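Long-range contacts in biotin transporter BioY (Lactococcus lactis subsp. cremoris, PDB 4DVE), which binds biotin within the membrane and probably works with the energy-coupling factor (ECF) ABC-transporter complex, which powers its uptake: residues S23-I31 / Y66-L77; I49-G60 / W106-L117. All coordinates share one frame; numbering follows the deposited sequence.

Contact 1 (S23-I31 / Y66-L77); sequences SAFMTAFII and YGTISVGAFLAL. With BNG (nonyl beta-D-glucopyranoside), chain E; BNG (nonyl beta-D-glucopyranoside), chain F.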
loop_
_atom_site.group_PDB
_atom_site.type_symbol
_atom_site.label_atom_id
_atom_site.label_comp_id
_atom_site.label_asym_id
_atom_site.label_seq_id
_atom_site.Cartn_x
_atom_site.Cartn_y
_atom_site.Cartn_z
ATOM N N SER A 23 -14.129 -2.289 -3.544
ATOM C CA SER A 23 -12.912 -2.332 -4.329
ATOM C C SER A 23 -12.720 -1.031 -5.116
ATOM O O SER A 23 -11.619 -0.491 -5.158
ATOM C CB SER A 23 -12.931 -3.548 -5.251
ATOM O OG SER A 23 -12.868 -4.734 -4.472
ATOM N N ALA A 24 -13.805 -0.525 -5.716
ATOM C CA ALA A 24 -13.769 0.751 -6.432
ATOM C C ALA A 24 -13.451 1.879 -5.468
ATOM O O ALA A 24 -12.611 2.716 -5.773
ATOM C CB ALA A 24 -15.063 1.012 -7.199
ATOM N N PHE A 25 -14.077 1.879 -4.287
ATOM C CA PHE A 25 -13.756 2.890 -3.272
ATOM C C PHE A 25 -12.271 2.910 -2.847
ATOM O O PHE A 25 -11.678 3.979 -2.662
ATOM C CB PHE A 25 -14.642 2.759 -2.029
ATOM C CG PHE A 25 -14.307 3.765 -0.967
ATOM C CD1 PHE A 25 -14.932 5.000 -0.940
ATOM C CD2 PHE A 25 -13.315 3.496 -0.022
ATOM C CE1 PHE A 25 -14.601 5.945 0.028
ATOM C CE2 PHE A 25 -12.977 4.438 0.937
ATOM C CZ PHE A 25 -13.626 5.660 0.966
HETATM N N MSE A 26 -11.694 1.730 -2.683
HETATM C CA MSE A 26 -10.315 1.576 -2.227
HETATM C C MSE A 26 -9.374 2.134 -3.269
HETATM O O MSE A 26 -8.467 2.877 -2.914
HETATM C CB MSE A 26 -10.069 0.087 -1.890
HETATM C CG MSE A 26 -8.748 -0.188 -1.198
HETATM SE SE MSE A 26 -8.743 0.584 0.628
HETATM C CE MSE A 26 -7.470 2.002 0.205
ATOM N N THR A 27 -9.604 1.793 -4.548
ATOM C CA THR A 27 -8.858 2.344 -5.681
ATOM C C THR A 27 -8.973 3.879 -5.737
ATOM O O THR A 27 -7.969 4.581 -5.830
ATOM C CB THR A 27 -9.344 1.736 -7.010
ATOM O OG1 THR A 27 -9.179 0.304 -6.994
ATOM C CG2 THR A 27 -8.610 2.357 -8.216
ATOM N N ALA A 28 -10.188 4.385 -5.606
ATOM C CA ALA A 28 -10.425 5.831 -5.592
ATOM C C ALA A 28 -9.724 6.510 -4.404
ATOM O O ALA A 28 -9.164 7.610 -4.561
ATOM C CB ALA A 28 -11.927 6.130 -5.570
ATOM N N PHE A 29 -9.750 5.852 -3.236
ATOM C CA PHE A 29 -9.129 6.391 -2.019
ATOM C C PHE A 29 -7.612 6.543 -2.162
ATOM O O PHE A 29 -7.018 7.568 -1.787
ATOM C CB PHE A 29 -9.469 5.503 -0.818
ATOM C CG PHE A 29 -8.998 6.046 0.486
ATOM C CD1 PHE A 29 -9.662 7.101 1.082
ATOM C CD2 PHE A 29 -7.874 5.534 1.104
ATOM C CE1 PHE A 29 -9.221 7.625 2.289
ATOM C CE2 PHE A 29 -7.432 6.050 2.308
ATOM C CZ PHE A 29 -8.097 7.103 2.897
ATOM N N ILE A 30 -6.991 5.531 -2.743
ATOM C CA ILE A 30 -5.571 5.566 -3.010
ATOM C C ILE A 30 -5.221 6.734 -3.946
ATOM O O ILE A 30 -4.211 7.473 -3.739
ATOM C CB ILE A 30 -5.092 4.229 -3.596
ATOM C CG1 ILE A 30 -5.228 3.089 -2.568
ATOM C CG2 ILE A 30 -3.632 4.365 -4.061
ATOM C CD1 ILE A 30 -5.236 1.688 -3.194
ATOM N N ILE A 31 -6.055 6.915 -4.969
ATOM C CA ILE A 31 -5.917 8.034 -5.917
ATOM C C ILE A 31 -6.068 9.385 -5.209
ATOM O O ILE A 31 -5.239 10.276 -5.401
ATOM C CB ILE A 31 -6.916 7.916 -7.101
ATOM C CG1 ILE A 31 -6.578 6.692 -7.973
ATOM C CG2 ILE A 31 -6.904 9.201 -7.951
ATOM C CD1 ILE A 31 -7.631 6.329 -9.009
ATOM N N TYR A 66 -9.032 -9.349 -3.340
ATOM C CA TYR A 66 -9.659 -8.079 -3.719
ATOM C C TYR A 66 -8.840 -6.861 -3.324
ATOM O O TYR A 66 -8.869 -5.848 -4.024
ATOM C CB TYR A 66 -11.101 -8.017 -3.214
ATOM C CG TYR A 66 -11.935 -9.101 -3.873
ATOM C CD1 TYR A 66 -12.265 -9.044 -5.225
ATOM C CD2 TYR A 66 -12.334 -10.211 -3.161
ATOM C CE1 TYR A 66 -12.989 -10.069 -5.832
ATOM C CE2 TYR A 66 -13.030 -11.240 -3.756
ATOM C CZ TYR A 66 -13.356 -11.165 -5.083
ATOM O OH TYR A 66 -14.082 -12.217 -5.608
ATOM N N GLY A 67 -8.068 -6.959 -2.241
ATOM C CA GLY A 67 -7.102 -5.906 -1.928
ATOM C C GLY A 67 -6.073 -5.744 -3.026
ATOM O O GLY A 67 -5.750 -4.625 -3.447
ATOM N N THR A 68 -5.582 -6.867 -3.543
ATOM C CA THR A 68 -4.631 -6.837 -4.640
ATOM C C THR A 68 -5.231 -6.301 -5.941
ATOM O O THR A 68 -4.585 -5.550 -6.690
ATOM C CB THR A 68 -3.996 -8.234 -4.855
ATOM O OG1 THR A 68 -3.379 -8.649 -3.627
ATOM C CG2 THR A 68 -2.953 -8.195 -5.960
ATOM N N ILE A 69 -6.478 -6.673 -6.206
ATOM C CA ILE A 69 -7.166 -6.191 -7.389
ATOM C C ILE A 69 -7.323 -4.672 -7.306
ATOM O O ILE A 69 -7.084 -3.988 -8.291
ATOM C CB ILE A 69 -8.515 -6.919 -7.574
ATOM C CG1 ILE A 69 -8.251 -8.388 -7.966
ATOM C CG2 ILE A 69 -9.404 -6.245 -8.625
ATOM C CD1 ILE A 69 -9.511 -9.227 -8.031
ATOM N N SER A 70 -7.744 -4.157 -6.153
ATOM C CA SER A 70 -7.910 -2.711 -5.982
ATOM C C SER A 70 -6.636 -1.912 -6.256
ATOM O O SER A 70 -6.698 -0.839 -6.882
ATOM C CB SER A 70 -8.349 -2.369 -4.550
ATOM O OG SER A 70 -9.714 -2.557 -4.422
ATOM N N VAL A 71 -5.520 -2.383 -5.695
ATOM C CA VAL A 71 -4.187 -1.759 -5.892
ATOM C C VAL A 71 -3.736 -1.933 -7.335
ATOM O O VAL A 71 -3.195 -1.013 -7.960
ATOM C CB VAL A 71 -3.128 -2.303 -4.874
ATOM C CG1 VAL A 71 -1.698 -1.865 -5.242
ATOM C CG2 VAL A 71 -3.503 -1.852 -3.460
ATOM N N GLY A 72 -3.992 -3.111 -7.876
ATOM C CA GLY A 72 -3.674 -3.414 -9.257
ATOM C C GLY A 72 -4.347 -2.462 -10.206
ATOM O O GLY A 72 -3.727 -1.988 -11.160
ATOM N N ALA A 73 -5.609 -2.158 -9.929
ATOM C CA ALA A 73 -6.364 -1.284 -10.790
ATOM C C ALA A 73 -5.776 0.123 -10.758
ATOM O O ALA A 73 -5.705 0.797 -11.785
ATOM C CB ALA A 73 -7.852 -1.287 -10.403
ATOM N N PHE A 74 -5.405 0.572 -9.561
ATOM C CA PHE A 74 -4.759 1.866 -9.370
ATOM C C PHE A 74 -3.450 1.926 -10.191
ATOM O O PHE A 74 -3.195 2.874 -10.934
ATOM C CB PHE A 74 -4.486 2.091 -7.863
ATOM C CG PHE A 74 -3.391 3.077 -7.577
ATOM C CD1 PHE A 74 -3.555 4.425 -7.855
ATOM C CD2 PHE A 74 -2.188 2.663 -7.016
ATOM C CE1 PHE A 74 -2.519 5.344 -7.621
ATOM C CE2 PHE A 74 -1.171 3.587 -6.756
ATOM C CZ PHE A 74 -1.337 4.910 -7.070
ATOM N N LEU A 75 -2.625 0.899 -10.042
ATOM C CA LEU A 75 -1.338 0.851 -10.722
ATOM C C LEU A 75 -1.517 0.788 -12.244
ATOM O O LEU A 75 -0.777 1.451 -12.988
ATOM C CB LEU A 75 -0.503 -0.344 -10.220
ATOM C CG LEU A 75 -0.046 -0.277 -8.777
ATOM C CD1 LEU A 75 0.642 -1.588 -8.340
ATOM C CD2 LEU A 75 0.892 0.896 -8.601
ATOM N N ALA A 76 -2.495 -0.002 -12.693
ATOM C CA ALA A 76 -2.824 -0.098 -14.110
ATOM C C ALA A 76 -3.194 1.286 -14.687
ATOM O O ALA A 76 -2.762 1.659 -15.791
ATOM C CB ALA A 76 -3.950 -1.114 -14.330
ATOM N N LEU A 77 -3.974 2.055 -13.930
ATOM C CA LEU A 77 -4.322 3.409 -14.342
ATOM C C LEU A 77 -3.070 4.271 -14.517
ATOM O O LEU A 77 -2.957 5.033 -15.479
ATOM C CB LEU A 77 -5.315 4.040 -13.354
ATOM C CG LEU A 77 -6.766 3.532 -13.398
ATOM C CD1 LEU A 77 -7.623 4.291 -12.405
ATOM C CD2 LEU A 77 -7.398 3.675 -14.783
HETATM C C1 BNG E . -11.960 -0.459 -10.087
HETATM C C2 BNG E . -11.926 -1.535 -9.008
HETATM C C3 BNG E . -12.163 -2.916 -9.606
HETATM C C4 BNG E . -13.388 -2.916 -10.513
HETATM C C5 BNG E . -13.335 -1.758 -11.502
HETATM C C6 BNG E . -14.595 -1.712 -12.358
HETATM C "C1'" BNG E . -11.960 1.876 -10.437
HETATM C "C2'" BNG E . -12.329 3.170 -9.720
HETATM C "C3'" BNG E . -11.604 4.361 -10.336
HETATM C "C4'" BNG E . -11.788 5.612 -9.484
HETATM C "C5'" BNG E . -11.145 6.823 -10.148
HETATM C "C6'" BNG E . -11.112 8.013 -9.195
HETATM C "C7'" BNG E . -10.757 9.296 -9.937
HETATM C "C8'" BNG E . -10.473 10.431 -8.961
HETATM C "C9'" BNG E . -11.622 10.614 -7.993
HETATM O O1 BNG E . -11.829 0.825 -9.482
HETATM O O2 BNG E . -10.654 -1.512 -8.351
HETATM O O3 BNG E . -12.351 -3.868 -8.551
HETATM O O4 BNG E . -13.452 -4.154 -11.230
HETATM O O5 BNG E . -13.199 -0.530 -10.790
HETATM O O6 BNG E . -14.717 -0.418 -12.959
HETATM C C1 BNG F . -5.066 -16.027 -2.536
HETATM C C2 BNG F . -6.053 -16.296 -1.406
HETATM C C3 BNG F . -5.340 -16.861 -0.183
HETATM C C4 BNG F . -4.431 -18.022 -0.568
HETATM C C5 BNG F . -3.543 -17.651 -1.749
HETATM C C6 BNG F . -2.689 -18.837 -2.184
HETATM C "C1'" BNG F . -4.899 -15.052 -4.681
HETATM C "C2'" BNG F . -5.336 -13.635 -5.032
HETATM C "C3'" BNG F . -5.031 -13.315 -6.491
HETATM C "C4'" BNG F . -4.535 -11.882 -6.643
HETATM C "C5'" BNG F . -5.128 -11.229 -7.886
HETATM C "C6'" BNG F . -4.057 -10.492 -8.679
HETATM C "C7'" BNG F . -4.605 -9.198 -9.267
HETATM C "C8'" BNG F . -3.598 -8.558 -10.216
HETATM C "C9'" BNG F . -4.083 -7.205 -10.690
HETATM O O1 BNG F . -5.777 -15.588 -3.692
HETATM O O2 BNG F . -6.715 -15.076 -1.051
HETATM O O3 BNG F . -6.310 -17.310 0.770
HETATM O O4 BNG F . -3.611 -18.378 0.551
HETATM O O5 BNG F . -4.356 -17.226 -2.841
HETATM O O6 BNG F . -2.874 -19.070 -3.585
#

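Contact 2 (I49-G60 / W106-L117); sequences ILQNMGIMMAGG and WLFTPFLIGFFL. With BTN (biotin), chain D; BNG (nonyl beta-D-glucopyranoside), chain F.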
loop_
_atom_site.group_PDB
_atom_site.type_symbol
_atom_site.label_atom_id
_atom_site.label_comp_id
_atom_site.label_asym_id
_atom_site.label_seq_id
_atom_site.Cartn_x
_atom_site.Cartn_y
_atom_site.Cartn_z
ATOM N N ILE A 49 5.472 10.915 0.990
ATOM C CA ILE A 49 4.128 10.946 0.427
ATOM C C ILE A 49 3.128 10.424 1.454
ATOM O O ILE A 49 3.501 9.928 2.536
ATOM C CB ILE A 49 4.028 10.072 -0.864
ATOM C CG1 ILE A 49 4.275 8.582 -0.564
ATOM C CG2 ILE A 49 5.025 10.532 -1.942
ATOM C CD1 ILE A 49 3.871 7.650 -1.702
ATOM N N LEU A 50 1.857 10.500 1.099
ATOM C CA LEU A 50 0.808 9.877 1.887
ATOM C C LEU A 50 0.220 8.637 1.205
ATOM O O LEU A 50 -0.361 7.791 1.882
ATOM C CB LEU A 50 -0.293 10.897 2.184
ATOM C CG LEU A 50 -1.401 10.480 3.155
ATOM C CD1 LEU A 50 -0.860 10.001 4.508
ATOM C CD2 LEU A 50 -2.414 11.624 3.334
ATOM N N GLN A 51 0.393 8.506 -0.111
ATOM C CA GLN A 51 -0.376 7.528 -0.893
ATOM C C GLN A 51 -0.117 6.050 -0.523
ATOM O O GLN A 51 -1.013 5.199 -0.653
ATOM C CB GLN A 51 -0.155 7.821 -2.391
ATOM C CG GLN A 51 -0.880 6.951 -3.359
ATOM C CD GLN A 51 -0.862 7.500 -4.788
ATOM O OE1 GLN A 51 -1.919 7.875 -5.340
ATOM N NE2 GLN A 51 0.307 7.516 -5.399
ATOM N N ASN A 52 1.103 5.734 -0.062
ATOM C CA ASN A 52 1.395 4.387 0.369
ATOM C C ASN A 52 0.522 3.903 1.540
ATOM O O ASN A 52 0.355 2.705 1.726
ATOM C CB ASN A 52 2.893 4.156 0.632
ATOM C CG ASN A 52 3.439 5.013 1.739
ATOM O OD1 ASN A 52 3.103 6.194 1.833
ATOM N ND2 ASN A 52 4.314 4.430 2.580
HETATM N N MSE A 53 -0.077 4.812 2.302
HETATM C CA MSE A 53 -1.010 4.397 3.355
HETATM C C MSE A 53 -2.210 3.619 2.792
HETATM O O MSE A 53 -2.706 2.641 3.410
HETATM C CB MSE A 53 -1.484 5.635 4.117
HETATM C CG MSE A 53 -2.418 5.228 5.261
HETATM SE SE MSE A 53 -2.884 6.778 6.397
HETATM C CE MSE A 53 -4.108 7.645 5.127
ATOM N N GLY A 54 -2.738 4.077 1.659
ATOM C CA GLY A 54 -3.890 3.413 1.046
ATOM C C GLY A 54 -3.544 1.993 0.594
ATOM O O GLY A 54 -4.393 1.094 0.621
ATOM N N ILE A 55 -2.306 1.826 0.136
ATOM C CA ILE A 55 -1.783 0.542 -0.250
ATOM C C ILE A 55 -1.779 -0.393 0.957
ATOM O O ILE A 55 -2.111 -1.560 0.832
ATOM C CB ILE A 55 -0.338 0.621 -0.805
ATOM C CG1 ILE A 55 -0.234 1.630 -1.964
ATOM C CG2 ILE A 55 0.131 -0.769 -1.246
ATOM C CD1 ILE A 55 -1.216 1.386 -3.098
HETATM N N MSE A 56 -1.437 0.147 2.121
HETATM C CA MSE A 56 -1.376 -0.627 3.352
HETATM C C MSE A 56 -2.733 -1.090 3.809
HETATM O O MSE A 56 -2.863 -2.197 4.361
HETATM C CB MSE A 56 -0.793 0.203 4.502
HETATM C CG MSE A 56 0.664 0.503 4.306
HETATM SE SE MSE A 56 1.352 1.557 5.834
HETATM C CE MSE A 56 2.713 2.614 4.869
HETATM N N MSE A 57 -3.743 -0.242 3.631
HETATM C CA MSE A 57 -5.104 -0.544 4.086
HETATM C C MSE A 57 -5.863 -1.568 3.266
HETATM O O MSE A 57 -6.759 -2.247 3.797
HETATM C CB MSE A 57 -5.930 0.740 4.028
HETATM C CG MSE A 57 -5.507 1.763 5.081
HETATM SE SE MSE A 57 -6.274 3.537 4.648
HETATM C CE MSE A 57 -8.157 2.944 4.570
ATOM N N ALA A 58 -5.541 -1.664 1.974
ATOM C CA ALA A 58 -6.304 -2.465 1.004
ATOM C C ALA A 58 -6.438 -3.942 1.391
ATOM O O ALA A 58 -7.544 -4.507 1.340
ATOM C CB ALA A 58 -5.684 -2.335 -0.390
ATOM N N GLY A 59 -5.315 -4.569 1.735
ATOM C CA GLY A 59 -5.303 -5.987 2.161
ATOM C C GLY A 59 -5.989 -6.272 3.491
ATOM O O GLY A 59 -6.553 -7.352 3.690
ATOM N N GLY A 60 -5.956 -5.311 4.414
ATOM C CA GLY A 60 -6.611 -5.468 5.703
ATOM C C GLY A 60 -8.117 -5.293 5.639
ATOM O O GLY A 60 -8.835 -5.715 6.560
ATOM N N TRP A 106 4.352 -2.275 -4.014
ATOM C CA TRP A 106 2.946 -1.990 -3.658
ATOM C C TRP A 106 1.970 -3.011 -4.202
ATOM O O TRP A 106 1.013 -3.334 -3.541
ATOM C CB TRP A 106 2.499 -0.630 -4.129
ATOM C CG TRP A 106 3.101 0.563 -3.459
ATOM C CD1 TRP A 106 3.933 0.614 -2.337
ATOM C CD2 TRP A 106 2.944 1.949 -3.888
ATOM N NE1 TRP A 106 4.272 1.899 -2.048
ATOM C CE2 TRP A 106 3.707 2.758 -2.951
ATOM C CE3 TRP A 106 2.242 2.574 -4.906
ATOM C CZ2 TRP A 106 3.759 4.145 -3.050
ATOM C CZ3 TRP A 106 2.281 3.967 -4.983
ATOM C CH2 TRP A 106 3.041 4.733 -4.086
ATOM N N LEU A 107 2.205 -3.516 -5.412
ATOM C CA LEU A 107 1.385 -4.566 -5.968
ATOM C C LEU A 107 1.310 -5.821 -5.093
ATOM O O LEU A 107 0.277 -6.462 -5.061
ATOM C CB LEU A 107 1.857 -4.953 -7.368
ATOM C CG LEU A 107 0.978 -5.992 -8.085
ATOM C CD1 LEU A 107 -0.475 -5.489 -8.250
ATOM C CD2 LEU A 107 1.609 -6.349 -9.422
ATOM N N PHE A 108 2.377 -6.157 -4.362
ATOM C CA PHE A 108 2.409 -7.370 -3.546
ATOM C C PHE A 108 1.986 -7.169 -2.101
ATOM O O PHE A 108 1.651 -8.126 -1.421
ATOM C CB PHE A 108 3.828 -7.954 -3.563
ATOM C CG PHE A 108 4.238 -8.406 -4.904
ATOM C CD1 PHE A 108 3.891 -9.679 -5.353
ATOM C CD2 PHE A 108 4.910 -7.548 -5.763
ATOM C CE1 PHE A 108 4.245 -10.089 -6.630
ATOM C CE2 PHE A 108 5.266 -7.951 -7.037
ATOM C CZ PHE A 108 4.932 -9.219 -7.477
ATOM N N THR A 109 2.030 -5.930 -1.636
ATOM C CA THR A 109 1.731 -5.585 -0.248
ATOM C C THR A 109 0.347 -6.061 0.219
ATOM O O THR A 109 0.267 -6.681 1.277
ATOM C CB THR A 109 1.910 -4.064 -0.033
ATOM O OG1 THR A 109 3.300 -3.761 -0.206
ATOM C CG2 THR A 109 1.425 -3.573 1.339
ATOM N N PRO A 110 -0.721 -5.794 -0.556
ATOM C CA PRO A 110 -2.049 -6.230 -0.054
ATOM C C PRO A 110 -2.193 -7.722 -0.025
ATOM O O PRO A 110 -2.867 -8.231 0.841
ATOM C CB PRO A 110 -3.059 -5.599 -1.030
ATOM C CG PRO A 110 -2.259 -4.983 -2.097
ATOM C CD PRO A 110 -0.832 -4.915 -1.733
ATOM N N PHE A 111 -1.513 -8.426 -0.931
ATOM C CA PHE A 111 -1.537 -9.875 -0.904
ATOM C C PHE A 111 -0.847 -10.403 0.365
ATOM O O PHE A 111 -1.372 -11.236 1.087
ATOM C CB PHE A 111 -0.853 -10.471 -2.148
ATOM C CG PHE A 111 -0.707 -11.941 -2.042
ATOM C CD1 PHE A 111 0.492 -12.511 -1.639
ATOM C CD2 PHE A 111 -1.819 -12.764 -2.213
ATOM C CE1 PHE A 111 0.602 -13.888 -1.478
ATOM C CE2 PHE A 111 -1.718 -14.141 -2.055
ATOM C CZ PHE A 111 -0.507 -14.697 -1.676
ATOM N N LEU A 112 0.345 -9.895 0.633
ATOM C CA LEU A 112 1.076 -10.299 1.813
ATOM C C LEU A 112 0.336 -9.976 3.084
ATOM O O LEU A 112 0.212 -10.834 3.951
ATOM C CB LEU A 112 2.469 -9.671 1.823
ATOM C CG LEU A 112 3.358 -10.199 0.698
ATOM C CD1 LEU A 112 4.616 -9.313 0.504
ATOM C CD2 LEU A 112 3.755 -11.649 0.971
ATOM N N ILE A 113 -0.121 -8.740 3.231
ATOM C CA ILE A 113 -0.849 -8.336 4.442
ATOM C C ILE A 113 -2.129 -9.191 4.609
ATOM O O ILE A 113 -2.377 -9.770 5.674
ATOM C CB ILE A 113 -1.187 -6.828 4.429
ATOM C CG1 ILE A 113 0.105 -5.998 4.610
ATOM C CG2 ILE A 113 -2.204 -6.493 5.522
ATOM C CD1 ILE A 113 -0.094 -4.483 4.577
ATOM N N GLY A 114 -2.909 -9.293 3.539
ATOM C CA GLY A 114 -4.172 -10.049 3.559
ATOM C C GLY A 114 -3.959 -11.529 3.856
ATOM O O GLY A 114 -4.713 -12.145 4.637
ATOM N N PHE A 115 -2.944 -12.103 3.223
ATOM C CA PHE A 115 -2.596 -13.501 3.427
ATOM C C PHE A 115 -2.244 -13.840 4.889
ATOM O O PHE A 115 -2.698 -14.856 5.426
ATOM C CB PHE A 115 -1.410 -13.898 2.541
ATOM C CG PHE A 115 -0.999 -15.336 2.710
ATOM C CD1 PHE A 115 -1.618 -16.338 1.974
ATOM C CD2 PHE A 115 0.002 -15.685 3.600
ATOM C CE1 PHE A 115 -1.253 -17.678 2.146
ATOM C CE2 PHE A 115 0.369 -17.011 3.779
ATOM C CZ PHE A 115 -0.266 -18.011 3.054
ATOM N N PHE A 116 -1.411 -13.015 5.522
ATOM C CA PHE A 116 -1.020 -13.289 6.895
ATOM C C PHE A 116 -2.090 -12.923 7.927
ATOM O O PHE A 116 -2.186 -13.593 8.983
ATOM C CB PHE A 116 0.351 -12.693 7.217
ATOM C CG PHE A 116 1.478 -13.465 6.600
ATOM C CD1 PHE A 116 1.830 -14.725 7.111
ATOM C CD2 PHE A 116 2.119 -13.009 5.468
ATOM C CE1 PHE A 116 2.846 -15.466 6.533
ATOM C CE2 PHE A 116 3.134 -13.739 4.881
ATOM C CZ PHE A 116 3.502 -14.972 5.416
ATOM N N LEU A 117 -2.898 -11.897 7.640
ATOM C CA LEU A 117 -4.024 -11.562 8.516
ATOM C C LEU A 117 -5.003 -12.740 8.589
ATOM O O LEU A 117 -5.488 -13.090 9.666
ATOM C CB LEU A 117 -4.796 -10.325 8.039
ATOM C CG LEU A 117 -4.078 -8.983 8.180
ATOM C CD1 LEU A 117 -5.013 -7.867 7.684
ATOM C CD2 LEU A 117 -3.555 -8.737 9.600
HETATM C C11 BTN D . 5.698 7.691 -6.840
HETATM O O11 BTN D . 4.610 8.307 -6.771
HETATM O O12 BTN D . 6.441 7.857 -7.818
HETATM C C10 BTN D . 6.131 6.706 -5.738
HETATM C C9 BTN D . 6.777 7.392 -4.532
HETATM C C8 BTN D . 7.247 6.342 -3.498
HETATM C C7 BTN D . 7.612 7.003 -2.159
HETATM C C2 BTN D . 8.044 5.999 -1.105
HETATM S S1 BTN D . 6.664 4.955 -0.603
HETATM C C6 BTN D . 7.529 4.471 0.875
HETATM C C5 BTN D . 8.360 5.685 1.358
HETATM N N1 BTN D . 7.603 6.496 2.276
HETATM C C3 BTN D . 7.330 7.707 1.799
HETATM O O3 BTN D . 6.706 8.588 2.391
HETATM N N2 BTN D . 7.871 7.805 0.572
HETATM C C4 BTN D . 8.592 6.623 0.172
HETATM C C1 BNG F . -5.066 -16.027 -2.536
HETATM C C2 BNG F . -6.053 -16.296 -1.406
HETATM C C3 BNG F . -5.340 -16.861 -0.183
HETATM C C4 BNG F . -4.431 -18.022 -0.568
HETATM C C5 BNG F . -3.543 -17.651 -1.749
HETATM C C6 BNG F . -2.689 -18.837 -2.184
HETATM C "C1'" BNG F . -4.899 -15.052 -4.681
HETATM C "C2'" BNG F . -5.336 -13.635 -5.032
HETATM C "C3'" BNG F . -5.031 -13.315 -6.491
HETATM C "C4'" BNG F . -4.535 -11.882 -6.643
HETATM C "C5'" BNG F . -5.128 -11.229 -7.886
HETATM C "C6'" BNG F . -4.057 -10.492 -8.679
HETATM C "C7'" BNG F . -4.605 -9.198 -9.267
HETATM C "C8'" BNG F . -3.598 -8.558 -10.216
HETATM C "C9'" BNG F . -4.083 -7.205 -10.690
HETATM O O1 BNG F . -5.777 -15.588 -3.692
HETATM O O2 BNG F . -6.715 -15.076 -1.051
HETATM O O3 BNG F . -6.310 -17.310 0.770
HETATM O O4 BNG F . -3.611 -18.378 0.551
HETATM O O5 BNG F . -4.356 -17.226 -2.841
HETATM O O6 BNG F . -2.874 -19.070 -3.585
#

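Contact 1 (S23-I31 / Y66-L77)
Two hydroxyl-to-carbonyl bonds running in opposite directions fasten Ser23 and Thr27 of one helix to Ser70 of the other. Ser70 OG donates to Ser23 O at 2.9 Å, and Thr27 OG1 returns a bond of 2.7 Å to Ser70 O. Both donors come in from the flank of the C=O, tilted a little from its plane, and each carbonyl also accepts a helix N-H, from Thr27 and Phe74 respectively. Each buried oxygen is thus gripped twice. Small side chains permit this closeness: the CA atoms of Thr27 and Ser70 stand 5.2 Å apart, and the helix axes cross at -46°. One turn further on, the packing is apolar and still snug. With chi1 of -66° putting CG1 beside the backbone N, the CG2 branch of Ile30 stands anti to that N and sits over the middle of the Phe74 ring, 3.5 Å from its centroid and 3° off the normal, a CH-pi contact. Ile31 CG1 meets the same ring at its edge, and Ile30 CD1 reaches Val71 CG2. On the other flank protein-to-protein contact thins out and nonyl glucoside of chain E takes its place. The sugar O2 donates to Thr27 OG1 at 2.7 Å, so one hydroxyl serves both the neighbouring helix and the detergent, and the alkyl chain runs along Ala28 and Ile31. The loose end lies beyond it, where Ile31 CD1 and Leu77 CD1 only graze at 4.0 Å and Leu77 is partly exposed. A parallel pair of membrane helices crossing in the right-handed sense, with serine, threonine and alanine at the close approach and hydroxyl-to-backbone bonds between them, is a recognised mode of transmembrane helix packing; here it joins helices 13-33 and 52-80 of the S component.

Contact 2 (I49-G60 / W106-L117)
Trp106 lies against Ile55 and Asn52, its indole reaching along helix 52-60 to the biotin site. With a first torsion of -69°, CG stands anti to the carbonyl carbon and the ring is carried toward the pocket. CB begins the contact at 3.7 Å from Ile55 CG2. At CG and CD2 the face of the indole takes over: Ile55 CG1 stands above it, 3.7 Å from Trp106 CD2, in a CH-pi contact with the five-membered ring. CE3 lies by CG1 and CD1 of Ile55, while NE1 passes Asn52 CB obliquely. At the far rim Ile49 CD1 comes in near the ring plane, 3.8 Å from Trp106 CZ2, and the same CZ2 has the biotin S1 at 3.9 Å, again at the edge. CH2, the far corner of the ring, meets Ile49 CD1 and biotin C10. Cutting the indole back to the methyl of an alanine would probably open a gap beneath Ile55 and take the ring edge away from the biotin sulfur. Ile49 N adds a nearly straight bond to biotin O3, 3.0 Å long with an angle of 168° at the hydrogen. Asn52 turns its amide away from the indole, to Lys176 and Asp173, and Asp173 also bonds biotin. Away from the ligand the helices close in further, with glycine at the crossing. Gly59 CA lies 3.9 Å from Pro110 CA, and a CB on Gly59 would run into Pro110 O. Pro110, lacking an N-H, belongs to the kink of helix 106-117, and its CB rests on the backbone of Gly59. Leu117 CD1 then reaches Gly60 CA at 3.5 Å. Together these contacts form a glycine-mediated crossing of parallel helices, at -36°, that ends in one wall of the biotin pocket of the BioY S component.

From the N terminus, the chain first passes through 23-31 on helix 13-33, then 49-60, which leads into helix 52-80. Segment 66-77, farther along that same helix, returns to 23-31 and closes the loop of contact 1. Segment 106-117, on helix 100-119, comes back to 49-60 and closes contact 2. The segments alternate along the sequence, so the two loops cross instead of nesting. Helix 52-80 serves both contacts, packing its later turns on helix 13-33 and its earlier ones on helix 100-119. The two interfaces, centred 11 Å apart, also touch directly, as where Phe74 meets Gln51 and Thr68 meets Phe111, and so tie three helices together beside the biotin site.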